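PDB 4Y9V: particle-associated lyase from Acinetobacter bacteriophage AP22, which serves as the Gp54 tailspike that binds the capsular polysaccharide of Acinetobacter baumannii and, as a lyase, degrades it. Local coordinates for the interface of chains A and B. Numbering follows the deposited sequence. Chains: chain A/B, Particle-associated lyase.

The four contacts fall into two pairs along the trimeric spike. Contact 1 and contact 3, whose C-alpha centres are about 17 Å apart, use successive strands of chain A, 323-327 and 318-321. Contact 3 joins two pectin lyase-like bodies, while contact 1 sets the body of chain A against mostly Ig-like loops of chain B. Contact 2 and contact 4, about 16 Å apart, share strands 555-561 and 586-594 of the C-terminal Ig-like region. The C-alpha centres of the two pairs lie about 44 to 61 Å apart, so neighbouring subunits are clasped at two levels, which probably helps keep the spike rigid.

Contact 1: the interface of chains A and B. Residues chain A 326, 351, 368; chain B 133, 189-190, 192, 342.
A:His326 and A:Tyr368, on strands of the pectin lyase-like right-handed beta-helix, meet loops of chain B that belong mostly to its tailspike Ig-like region, a side-to-side interface that ties neighbouring subunits of the three-chain tailspike. B:Gly189 lays its CA on the imidazole of A:His326, 3.3 Å from the ring centroid, a close CH-pi contact. The ring's rotation is fixed within chain A, where ND1 bonds OD1 of A:Asn351 at 2.9 Å, in the plane of the ring but tilted 27° from the carbonyl plane. Its other nitrogen, NE2, reaches the phenol oxygen of B:Tyr192 through a water. With CG anti to its carbonyl carbon (chi1 -57°), B:Arg190 sets CG over one face of the A:Tyr368 ring, 3.8 Å from the centroid, the two side chains sliding past each other in opposite directions. The bend at chi2 then carries the chain on, and NH2 comes within 3.5 Å of A:Asn351 CB. Its NH1 bonds B:Gly189 O at 2.8 Å, approaching from above the carbonyl plane. At the far tip of A:Tyr368, OH shares a water with OD1 of B:Asn133 and the carbonyl of B:Arg190. B:Arg342 comes tip to tip, its NH1 making a weak bond of 3.4 Å to that OH. Its NH2 is held at 3.0 Å on a lone pair of B:Asn133 OD1.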
loop_
_atom_site.group_PDB
_atom_site.type_symbol
_atom_site.label_atom_id
_atom_site.label_comp_id
_atom_site.label_asym_id
_atom_site.label_seq_id
_atom_site.Cartn_x
_atom_site.Cartn_y
_atom_site.Cartn_z
ATOM N N HIS A 326 -19.693 5.161 4.853
ATOM C CA HIS A 326 -20.613 6.148 4.328
ATOM C C HIS A 326 -21.472 6.804 5.399
ATOM O O HIS A 326 -21.912 6.177 6.360
ATOM C CB HIS A 326 -21.527 5.541 3.239
ATOM C CG HIS A 326 -20.745 5.224 1.992
ATOM N ND1 HIS A 326 -20.112 6.213 1.262
ATOM C CD2 HIS A 326 -20.445 4.102 1.323
ATOM C CE1 HIS A 326 -19.499 5.644 0.224
ATOM N NE2 HIS A 326 -19.684 4.361 0.228
ATOM N N ASN A 351 -17.730 8.774 1.065
ATOM C CA ASN A 351 -18.245 10.073 0.601
ATOM C C ASN A 351 -17.635 11.140 1.510
ATOM O O ASN A 351 -17.867 11.119 2.724
ATOM C CB ASN A 351 -19.766 10.149 0.599
ATOM C CG ASN A 351 -20.435 9.894 1.936
ATOM O OD1 ASN A 351 -20.300 8.799 2.495
ATOM N ND2 ASN A 351 -21.157 10.858 2.437
ATOM N N TYR A 368 -15.767 10.225 -2.890
ATOM C CA TYR A 368 -16.859 10.910 -3.549
ATOM C C TYR A 368 -17.017 12.339 -3.018
ATOM O O TYR A 368 -16.961 12.595 -1.818
ATOM C CB TYR A 368 -18.198 10.185 -3.372
ATOM C CG TYR A 368 -18.217 8.823 -4.012
ATOM C CD1 TYR A 368 -18.466 8.600 -5.346
ATOM C CD2 TYR A 368 -17.984 7.741 -3.203
ATOM C CE1 TYR A 368 -18.466 7.307 -5.916
ATOM C CE2 TYR A 368 -17.977 6.467 -3.709
ATOM C CZ TYR A 368 -18.208 6.268 -5.055
ATOM O OH TYR A 368 -18.226 4.980 -5.549
ATOM N N ASN B 133 -21.972 7.034 -10.073
ATOM C CA ASN B 133 -21.091 7.817 -9.228
ATOM C C ASN B 133 -21.743 9.050 -8.621
ATOM O O ASN B 133 -21.043 9.816 -7.998
ATOM C CB ASN B 133 -19.771 8.174 -9.948
ATOM C CG ASN B 133 -18.958 6.932 -10.226
ATOM O OD1 ASN B 133 -18.892 6.008 -9.428
ATOM N ND2 ASN B 133 -18.314 6.956 -11.399
ATOM N N GLY B 189 -23.853 5.321 0.357
ATOM C CA GLY B 189 -22.887 5.301 -0.737
ATOM C C GLY B 189 -23.453 5.909 -1.994
ATOM O O GLY B 189 -24.411 6.657 -1.977
ATOM N N ARG B 190 -22.775 5.592 -3.116
ATOM C CA ARG B 190 -23.125 6.177 -4.387
ATOM C C ARG B 190 -23.241 5.055 -5.408
ATOM O O ARG B 190 -22.548 4.022 -5.344
ATOM C CB ARG B 190 -22.088 7.241 -4.867
ATOM C CG ARG B 190 -21.878 8.362 -3.865
ATOM C CD ARG B 190 -23.135 9.252 -3.730
ATOM N NE ARG B 190 -22.919 10.345 -2.769
ATOM C CZ ARG B 190 -23.080 10.250 -1.443
ATOM N NH1 ARG B 190 -23.501 9.129 -0.895
ATOM N NH2 ARG B 190 -22.809 11.288 -0.683
ATOM N N TYR B 192 -22.860 2.605 -8.415
ATOM C CA TYR B 192 -21.732 2.169 -9.191
ATOM C C TYR B 192 -22.014 2.085 -10.677
ATOM O O TYR B 192 -21.080 1.866 -11.476
ATOM C CB TYR B 192 -21.184 0.803 -8.688
ATOM C CG TYR B 192 -20.475 0.970 -7.382
ATOM C CD1 TYR B 192 -19.136 1.299 -7.345
ATOM C CD2 TYR B 192 -21.109 0.866 -6.170
ATOM C CE1 TYR B 192 -18.429 1.508 -6.187
ATOM C CE2 TYR B 192 -20.438 1.101 -4.977
ATOM C CZ TYR B 192 -19.107 1.417 -5.001
ATOM O OH TYR B 192 -18.452 1.659 -3.778
ATOM N N ARG B 342 -13.281 -2.326 -9.733
ATOM C CA ARG B 342 -13.005 -1.803 -8.386
ATOM C C ARG B 342 -12.326 -2.876 -7.509
ATOM O O ARG B 342 -12.675 -3.011 -6.331
ATOM C CB ARG B 342 -14.247 -1.202 -7.731
ATOM C CG ARG B 342 -14.986 -0.142 -8.549
ATOM C CD ARG B 342 -14.307 1.203 -8.591
ATOM N NE ARG B 342 -15.343 2.111 -9.136
ATOM C CZ ARG B 342 -16.023 3.149 -8.661
ATOM N NH1 ARG B 342 -15.709 3.611 -7.465
ATOM N NH2 ARG B 342 -16.934 3.735 -9.412
HETATM O O HOH W 1 -20.042 4.519 -7.095
HETATM O O HOH W 2 -20.224 2.094 -1.579
#

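Contact 2: the interface of chains A and B. Residues chain A 560, 569-571, 574, 585-586; chain B 587-589, 603-604.
Tailspike Ig-like regions of the two chains meet here, and A:Thr585 and B:Thr587 join them hydroxyl to hydroxyl, OG1 to OG1 at 2.9 Å, with the donor not decided. In A:Thr585 the hydroxyl sits between the backbone N and the carbonyl carbon (chi1 73°), which puts CG2 beside N and turns it toward the backbone oxygens of B:Leu603 and B:Trp604, so that this residue reaches two different strands of chain B. The B:Thr587 methyl CG2 lies 3.3 Å from A:Pro586 O. B:Leu603, which hides 72 Å² against chain A, works through its CD1 branch: this methyl is 3.9 Å from A:Pro586 CD and 4.1 Å from A:Phe574 CD2, and the B:Leu603 side chain crosses both at about a right angle. B:Val589 fills the next position. Its CB is 3.9 Å from CZ3 of the A:Trp569 six-membered ring, and its CG1 lies alongside CG1 of A:Val560 at 3.8 Å, the two valines pointing the same way. Farther out, a water bridges A:Val560 N and B:Pro588 O, 2.7 Å from the latter. Behind the first shell, A:Phe574 probably steadies the indole by placing CE2 3.8 Å above one face of A:Trp569, toward its rim.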
loop_
_atom_site.group_PDB
_atom_site.type_symbol
_atom_site.label_atom_id
_atom_site.label_comp_id
_atom_site.label_asym_id
_atom_site.label_seq_id
_atom_site.Cartn_x
_atom_site.Cartn_y
_atom_site.Cartn_z
ATOM N N VAL A 560 16.576 26.775 -32.817
ATOM C CA VAL A 560 16.199 26.736 -34.235
ATOM C C VAL A 560 16.745 25.458 -34.851
ATOM O O VAL A 560 17.858 25.007 -34.531
ATOM C CB VAL A 560 16.698 28.022 -34.928
ATOM C CG1 VAL A 560 18.184 28.206 -34.919
ATOM C CG2 VAL A 560 16.156 28.129 -36.342
ATOM N N TRP A 569 21.498 20.481 -42.386
ATOM C CA TRP A 569 21.863 21.840 -42.753
ATOM C C TRP A 569 23.379 21.976 -42.900
ATOM O O TRP A 569 24.174 21.427 -42.144
ATOM C CB TRP A 569 21.424 22.830 -41.678
ATOM C CG TRP A 569 19.988 23.230 -41.711
ATOM C CD1 TRP A 569 19.083 22.971 -42.699
ATOM C CD2 TRP A 569 19.307 24.039 -40.743
ATOM N NE1 TRP A 569 17.888 23.543 -42.390
ATOM C CE2 TRP A 569 17.986 24.229 -41.213
ATOM C CE3 TRP A 569 19.679 24.657 -39.541
ATOM C CZ2 TRP A 569 17.056 24.989 -40.524
ATOM C CZ3 TRP A 569 18.743 25.408 -38.872
ATOM C CH2 TRP A 569 17.428 25.566 -39.361
ATOM N N ASP A 570 23.722 22.810 -43.890
ATOM C CA ASP A 570 25.049 23.392 -44.006
ATOM C C ASP A 570 24.859 24.901 -44.234
ATOM O O ASP A 570 23.732 25.412 -44.170
ATOM C CB ASP A 570 25.883 22.671 -45.046
ATOM C CG ASP A 570 25.274 22.733 -46.430
ATOM O OD1 ASP A 570 24.614 23.711 -46.728
ATOM O OD2 ASP A 570 25.386 21.752 -47.192
ATOM N N ALA A 571 25.939 25.621 -44.525
ATOM C CA ALA A 571 25.847 27.072 -44.720
ATOM C C ALA A 571 25.035 27.464 -45.945
ATOM O O ALA A 571 24.664 28.632 -46.043
ATOM C CB ALA A 571 27.236 27.677 -44.736
ATOM N N PHE A 574 20.931 28.965 -45.488
ATOM C CA PHE A 574 20.591 30.351 -45.262
ATOM C C PHE A 574 21.431 31.344 -46.081
ATOM O O PHE A 574 21.281 32.545 -45.888
ATOM C CB PHE A 574 20.692 30.726 -43.771
ATOM C CG PHE A 574 19.611 30.046 -42.932
ATOM C CD1 PHE A 574 18.276 30.318 -43.130
ATOM C CD2 PHE A 574 19.958 29.141 -41.928
ATOM C CE1 PHE A 574 17.287 29.731 -42.359
ATOM C CE2 PHE A 574 18.966 28.529 -41.176
ATOM C CZ PHE A 574 17.648 28.832 -41.366
ATOM N N THR A 585 23.022 33.905 -40.477
ATOM C CA THR A 585 22.720 32.826 -39.523
ATOM C C THR A 585 21.457 33.209 -38.759
ATOM O O THR A 585 21.115 34.397 -38.636
ATOM C CB THR A 585 23.836 32.481 -38.550
ATOM O OG1 THR A 585 23.846 33.564 -37.654
ATOM C CG2 THR A 585 25.207 32.361 -39.184
ATOM N N PRO A 586 20.732 32.206 -38.246
ATOM C CA PRO A 586 19.486 32.471 -37.522
ATOM C C PRO A 586 19.700 32.534 -36.015
ATOM O O PRO A 586 19.794 31.500 -35.348
ATOM C CB PRO A 586 18.675 31.228 -37.885
ATOM C CG PRO A 586 19.680 30.128 -37.992
ATOM C CD PRO A 586 20.870 30.787 -38.596
ATOM N N THR B 587 26.575 30.345 -33.999
ATOM C CA THR B 587 25.118 30.225 -33.889
ATOM C C THR B 587 24.734 28.755 -33.746
ATOM O O THR B 587 25.005 27.962 -34.657
ATOM C CB THR B 587 24.443 30.814 -35.137
ATOM O OG1 THR B 587 24.716 32.216 -35.236
ATOM C CG2 THR B 587 22.922 30.613 -35.065
ATOM N N PRO B 588 24.107 28.368 -32.637
ATOM C CA PRO B 588 23.776 26.956 -32.441
ATOM C C PRO B 588 22.476 26.594 -33.166
ATOM O O PRO B 588 21.515 27.371 -33.108
ATOM C CB PRO B 588 23.597 26.853 -30.914
ATOM C CG PRO B 588 23.041 28.229 -30.521
ATOM C CD PRO B 588 23.739 29.205 -31.473
ATOM N N VAL B 589 22.454 25.425 -33.783
ATOM C CA VAL B 589 21.293 24.928 -34.492
ATOM C C VAL B 589 21.187 23.430 -34.348
ATOM O O VAL B 589 22.182 22.740 -34.096
ATOM C CB VAL B 589 21.323 25.269 -36.015
ATOM C CG1 VAL B 589 21.507 26.772 -36.229
ATOM C CG2 VAL B 589 22.432 24.494 -36.744
ATOM N N LEU B 603 26.494 27.238 -36.994
ATOM C CA LEU B 603 26.597 28.005 -38.242
ATOM C C LEU B 603 27.435 29.258 -37.926
ATOM O O LEU B 603 27.105 30.015 -37.004
ATOM C CB LEU B 603 25.247 28.386 -38.785
ATOM C CG LEU B 603 24.328 27.214 -39.164
ATOM C CD1 LEU B 603 22.988 27.708 -39.620
ATOM C CD2 LEU B 603 24.932 26.340 -40.228
ATOM N N TRP B 604 28.501 29.460 -38.673
ATOM C CA TRP B 604 29.402 30.580 -38.457
ATOM C C TRP B 604 28.978 31.793 -39.275
ATOM O O TRP B 604 28.618 31.639 -40.465
ATOM C CB TRP B 604 30.854 30.196 -38.848
ATOM C CG TRP B 604 31.377 29.052 -38.049
ATOM C CD1 TRP B 604 31.564 27.775 -38.479
ATOM C CD2 TRP B 604 31.787 29.090 -36.665
ATOM N NE1 TRP B 604 32.060 26.990 -37.447
ATOM C CE2 TRP B 604 32.191 27.776 -36.338
ATOM C CE3 TRP B 604 31.826 30.071 -35.695
ATOM C CZ2 TRP B 604 32.643 27.436 -35.050
ATOM C CZ3 TRP B 604 32.271 29.756 -34.410
ATOM C CH2 TRP B 604 32.670 28.432 -34.120
HETATM O O HOH W 3 19.249 26.980 -31.663
#

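Contact 3: the interface of chains A and B. Residues chain A 291-292, 321, 347; chain B 291, 319, 346.
B:Phe291 presses its ring against its own counterpart, A:Phe291, where two pectin lyase-like bodies of the tailspike trimer meet through aromatic residues. The CB of A:Phe291 stands over the centre of the B:Phe291 face, 3.9 Å from the centroid, and A:Phe291 O lies 3.3 Å from CE2 of B:Phe291. Beyond CB the A:Phe291 ring turns steeply, its plane at 76° to the other, so that an edge-to-face pair forms with CD1 of A:Phe291 toward CE1 of B:Phe291. The same sequence position thus plays two parts, backbone and CB with one ring edge from chain A, a ring face from chain B. At the rim of B:Phe291, in its plane, A:Ser321 OG lies 3.6 Å from CE1. B:Tyr319 and A:His347 make the second aromatic meeting. With CG anti to the backbone N (chi1 180°), B:Tyr319 extends toward chain A and sets CE1 over the imidazole face, 3.5 Å from CG of A:His347, the two side chains crossing at about a right angle. A nearby carboxylate could favour a protonated A:His347; OD2 of B:Asp346 is 4.7 Å from its ND1, not in contact. The phenol is linked through a water to A:Ser321 OG, and B:Tyr319 OH donates to OD2 of B:Asp346 at 2.9 Å, on its anti lone pair.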
loop_
_atom_site.group_PDB
_atom_site.type_symbol
_atom_site.label_atom_id
_atom_site.label_comp_id
_atom_site.label_asym_id
_atom_site.label_seq_id
_atom_site.Cartn_x
_atom_site.Cartn_y
_atom_site.Cartn_z
ATOM N N PHE A 291 -8.735 -3.819 9.472
ATOM C CA PHE A 291 -8.390 -4.528 8.243
ATOM C C PHE A 291 -9.669 -5.126 7.658
ATOM O O PHE A 291 -9.951 -6.320 7.802
ATOM C CB PHE A 291 -7.319 -5.573 8.484
ATOM C CG PHE A 291 -5.930 -5.088 8.788
ATOM C CD1 PHE A 291 -5.077 -4.727 7.759
ATOM C CD2 PHE A 291 -5.407 -4.924 10.061
ATOM C CE1 PHE A 291 -3.844 -4.296 7.957
ATOM C CE2 PHE A 291 -4.116 -4.495 10.255
ATOM C CZ PHE A 291 -3.330 -4.129 9.174
ATOM N N GLY A 292 -10.410 -4.310 6.973
ATOM C CA GLY A 292 -11.518 -4.672 6.184
ATOM C C GLY A 292 -12.862 -4.585 6.901
ATOM O O GLY A 292 -13.033 -5.069 8.016
ATOM N N SER A 321 -8.010 -0.108 6.475
ATOM C CA SER A 321 -7.740 -0.677 5.191
ATOM C C SER A 321 -8.926 -1.417 4.635
ATOM O O SER A 321 -9.579 -2.231 5.308
ATOM C CB SER A 321 -6.574 -1.662 5.294
ATOM O OG SER A 321 -6.332 -2.335 4.083
ATOM N N HIS A 347 -7.016 2.202 0.625
ATOM C CA HIS A 347 -7.901 1.262 -0.095
ATOM C C HIS A 347 -9.293 1.262 0.512
ATOM O O HIS A 347 -9.957 0.222 0.594
ATOM C CB HIS A 347 -7.272 -0.142 -0.204
ATOM C CG HIS A 347 -6.215 -0.216 -1.293
ATOM N ND1 HIS A 347 -4.870 -0.221 -1.215
ATOM C CD2 HIS A 347 -6.503 -0.246 -2.618
ATOM C CE1 HIS A 347 -4.360 -0.301 -2.482
ATOM N NE2 HIS A 347 -5.345 -0.295 -3.316
ATOM N N PHE B 291 -7.031 -10.901 3.512
ATOM C CA PHE B 291 -5.822 -10.382 4.144
ATOM C C PHE B 291 -4.928 -11.565 4.515
ATOM O O PHE B 291 -4.873 -11.997 5.670
ATOM C CB PHE B 291 -6.148 -9.505 5.336
ATOM C CG PHE B 291 -6.777 -8.167 5.065
ATOM C CD1 PHE B 291 -5.987 -7.083 4.723
ATOM C CD2 PHE B 291 -8.138 -7.911 5.087
ATOM C CE1 PHE B 291 -6.475 -5.880 4.476
ATOM C CE2 PHE B 291 -8.634 -6.653 4.848
ATOM C CZ PHE B 291 -7.782 -5.621 4.489
ATOM N N TYR B 319 -10.374 -6.498 -2.306
ATOM C CA TYR B 319 -9.016 -6.180 -1.899
ATOM C C TYR B 319 -8.348 -7.456 -1.367
ATOM O O TYR B 319 -8.719 -7.918 -0.291
ATOM C CB TYR B 319 -9.048 -5.033 -0.877
ATOM C CG TYR B 319 -7.653 -4.660 -0.413
ATOM C CD1 TYR B 319 -6.800 -3.968 -1.253
ATOM C CD2 TYR B 319 -7.108 -5.029 0.794
ATOM C CE1 TYR B 319 -5.518 -3.621 -0.918
ATOM C CE2 TYR B 319 -5.833 -4.682 1.125
ATOM C CZ TYR B 319 -5.008 -3.967 0.264
ATOM O OH TYR B 319 -3.743 -3.623 0.660
ATOM N N ASP B 346 -2.834 -6.734 -4.026
ATOM C CA ASP B 346 -1.726 -5.920 -3.501
ATOM C C ASP B 346 -0.782 -6.805 -2.736
ATOM O O ASP B 346 -1.192 -7.604 -1.889
ATOM C CB ASP B 346 -2.289 -4.832 -2.587
ATOM C CG ASP B 346 -1.252 -3.823 -2.119
ATOM O OD1 ASP B 346 -0.374 -3.437 -2.881
ATOM O OD2 ASP B 346 -1.394 -3.307 -0.996
HETATM O O HOH W 4 -3.858 -3.137 3.880
#

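Contact 4: the interface of chains A and B. Residues chain A 525-527, 559, 617-618; chain B 554-557, 593, 621.
The amide nitrogen ND2 of B:Asn555 is gripped across the interface, as modelled, by A:Gln525 OE1 at 2.8 Å and by a water that also reaches the A:Gln525 carbonyl. The assignment of the A:Gln525 amide ends is doubtful, however, because OE1 also lies 3.0 Å from B:Gly621 O, where both atoms can only accept. In the model the bond to ND2 is nearly straight, 170° at the hydrogen. A:Gln525 extends beyond CG to deliver it, and the two amide planes are turned 42° apart. On the other side of the B:Asn555 amide, OD1 rests 3.5 Å from CB of A:Val527. Strand 555-561 of chain B then runs along A:Tyr617, which hides 74 Å² in this packing of C-terminal Ig-like regions of the tailspike. The phenol ring lies over the backbone of B:Asn555 and B:Val556, with B:Val556 N 3.4 Å above the ring plane and offset toward the rim. B:Ile557 sets its CD1 methyl against A:Tyr617 CB, at 3.8 Å, and A:Ser559 CB, at 3.6 Å. A:Ser559 OG also reaches B:Val556 O through a water. At the ring's tip, another water, in the ring plane, is 2.6 Å from A:Tyr617 OH and 2.8 Å from B:Pro554 O.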
loop_
_atom_site.group_PDB
_atom_site.type_symbol
_atom_site.label_atom_id
_atom_site.label_comp_id
_atom_site.label_asym_id
_atom_site.label_seq_id
_atom_site.Cartn_x
_atom_site.Cartn_y
_atom_site.Cartn_z
ATOM N N GLN A 525 6.787 22.305 -23.609
ATOM C CA GLN A 525 7.693 22.491 -24.745
ATOM C C GLN A 525 6.905 22.232 -26.002
ATOM O O GLN A 525 5.860 21.579 -26.002
ATOM C CB GLN A 525 8.900 21.550 -24.682
ATOM C CG GLN A 525 8.505 20.066 -24.553
ATOM C CD GLN A 525 9.737 19.220 -24.646
ATOM O OE1 GLN A 525 9.990 18.652 -25.696
ATOM N NE2 GLN A 525 10.506 19.061 -23.585
ATOM N N GLY A 526 7.475 22.707 -27.128
ATOM C CA GLY A 526 6.826 22.527 -28.408
ATOM C C GLY A 526 7.706 22.971 -29.546
ATOM O O GLY A 526 8.864 23.357 -29.395
ATOM N N VAL A 527 7.086 22.883 -30.736
ATOM C CA VAL A 527 7.707 23.218 -32.009
ATOM C C VAL A 527 6.725 24.098 -32.792
ATOM O O VAL A 527 5.504 23.901 -32.702
ATOM C CB VAL A 527 8.078 21.960 -32.824
ATOM C CG1 VAL A 527 6.882 21.057 -33.104
ATOM C CG2 VAL A 527 8.821 22.333 -34.122
ATOM N N SER A 559 15.277 27.406 -29.485
ATOM C CA SER A 559 16.266 26.890 -30.406
ATOM C C SER A 559 15.710 26.840 -31.827
ATOM O O SER A 559 14.488 26.864 -32.005
ATOM C CB SER A 559 16.676 25.486 -29.960
ATOM O OG SER A 559 17.818 24.933 -30.599
ATOM N N TYR A 617 11.850 25.852 -31.761
ATOM C CA TYR A 617 11.518 25.015 -30.623
ATOM C C TYR A 617 11.562 25.861 -29.371
ATOM O O TYR A 617 12.348 26.812 -29.266
ATOM C CB TYR A 617 12.501 23.863 -30.491
ATOM C CG TYR A 617 12.551 22.974 -31.692
ATOM C CD1 TYR A 617 11.635 21.946 -31.836
ATOM C CD2 TYR A 617 13.514 23.133 -32.692
ATOM C CE1 TYR A 617 11.663 21.096 -32.936
ATOM C CE2 TYR A 617 13.562 22.280 -33.780
ATOM C CZ TYR A 617 12.655 21.242 -33.901
ATOM O OH TYR A 617 12.762 20.415 -34.977
ATOM N N TRP A 618 10.768 25.480 -28.367
ATOM C CA TRP A 618 10.730 26.208 -27.127
ATOM C C TRP A 618 10.477 25.243 -25.968
ATOM O O TRP A 618 9.853 24.193 -26.133
ATOM C CB TRP A 618 9.652 27.339 -27.156
ATOM C CG TRP A 618 8.270 26.781 -27.383
ATOM C CD1 TRP A 618 7.665 26.493 -28.574
ATOM C CD2 TRP A 618 7.369 26.350 -26.368
ATOM N NE1 TRP A 618 6.441 25.929 -28.384
ATOM C CE2 TRP A 618 6.231 25.836 -27.011
ATOM C CE3 TRP A 618 7.376 26.357 -24.952
ATOM C CZ2 TRP A 618 5.129 25.323 -26.307
ATOM C CZ3 TRP A 618 6.301 25.840 -24.276
ATOM C CH2 TRP A 618 5.180 25.345 -24.937
ATOM N N PRO B 554 11.177 14.560 -32.565
ATOM C CA PRO B 554 10.962 15.248 -31.303
ATOM C C PRO B 554 11.227 16.753 -31.419
ATOM O O PRO B 554 11.808 17.251 -32.390
ATOM C CB PRO B 554 11.947 14.579 -30.358
ATOM C CG PRO B 554 13.100 14.202 -31.281
ATOM C CD PRO B 554 12.397 13.735 -32.539
ATOM N N ASN B 555 10.858 17.464 -30.371
ATOM C CA ASN B 555 11.386 18.811 -30.168
ATOM C C ASN B 555 12.886 18.678 -29.843
ATOM O O ASN B 555 13.280 17.734 -29.145
ATOM C CB ASN B 555 10.681 19.486 -29.004
ATOM C CG ASN B 555 9.198 19.517 -29.113
ATOM O OD1 ASN B 555 8.631 19.702 -30.198
ATOM N ND2 ASN B 555 8.518 19.348 -28.006
ATOM N N VAL B 556 13.690 19.628 -30.331
ATOM C CA VAL B 556 15.115 19.591 -30.112
ATOM C C VAL B 556 15.603 20.991 -29.737
ATOM O O VAL B 556 15.331 21.948 -30.466
ATOM C CB VAL B 556 15.917 19.097 -31.325
ATOM C CG1 VAL B 556 17.387 18.963 -30.979
ATOM C CG2 VAL B 556 15.339 17.769 -31.852
ATOM N N ILE B 557 16.373 21.100 -28.666
ATOM C CA ILE B 557 17.083 22.296 -28.247
ATOM C C ILE B 557 18.588 22.054 -28.390
ATOM O O ILE B 557 19.018 21.021 -27.870
ATOM C CB ILE B 557 16.741 22.645 -26.793
ATOM C CG1 ILE B 557 15.268 22.875 -26.572
ATOM C CG2 ILE B 557 17.556 23.862 -26.366
ATOM C CD1 ILE B 557 14.659 23.966 -27.360
ATOM N N VAL B 593 16.857 16.308 -37.819
ATOM C CA VAL B 593 16.026 15.642 -36.830
ATOM C C VAL B 593 15.349 14.433 -37.488
ATOM O O VAL B 593 14.895 14.528 -38.628
ATOM C CB VAL B 593 14.993 16.580 -36.180
ATOM C CG1 VAL B 593 13.943 17.097 -37.163
ATOM C CG2 VAL B 593 14.351 15.922 -34.973
ATOM N N GLY B 621 12.605 15.933 -26.707
ATOM C CA GLY B 621 11.424 15.529 -25.953
ATOM C C GLY B 621 10.171 15.799 -26.763
ATOM O O GLY B 621 10.215 16.489 -27.773
HETATM O O HOH W 5 6.099 18.998 -27.425
HETATM O O HOH W 6 11.192 18.307 -34.870
HETATM O O HOH W 7 16.710 22.974 -32.834
#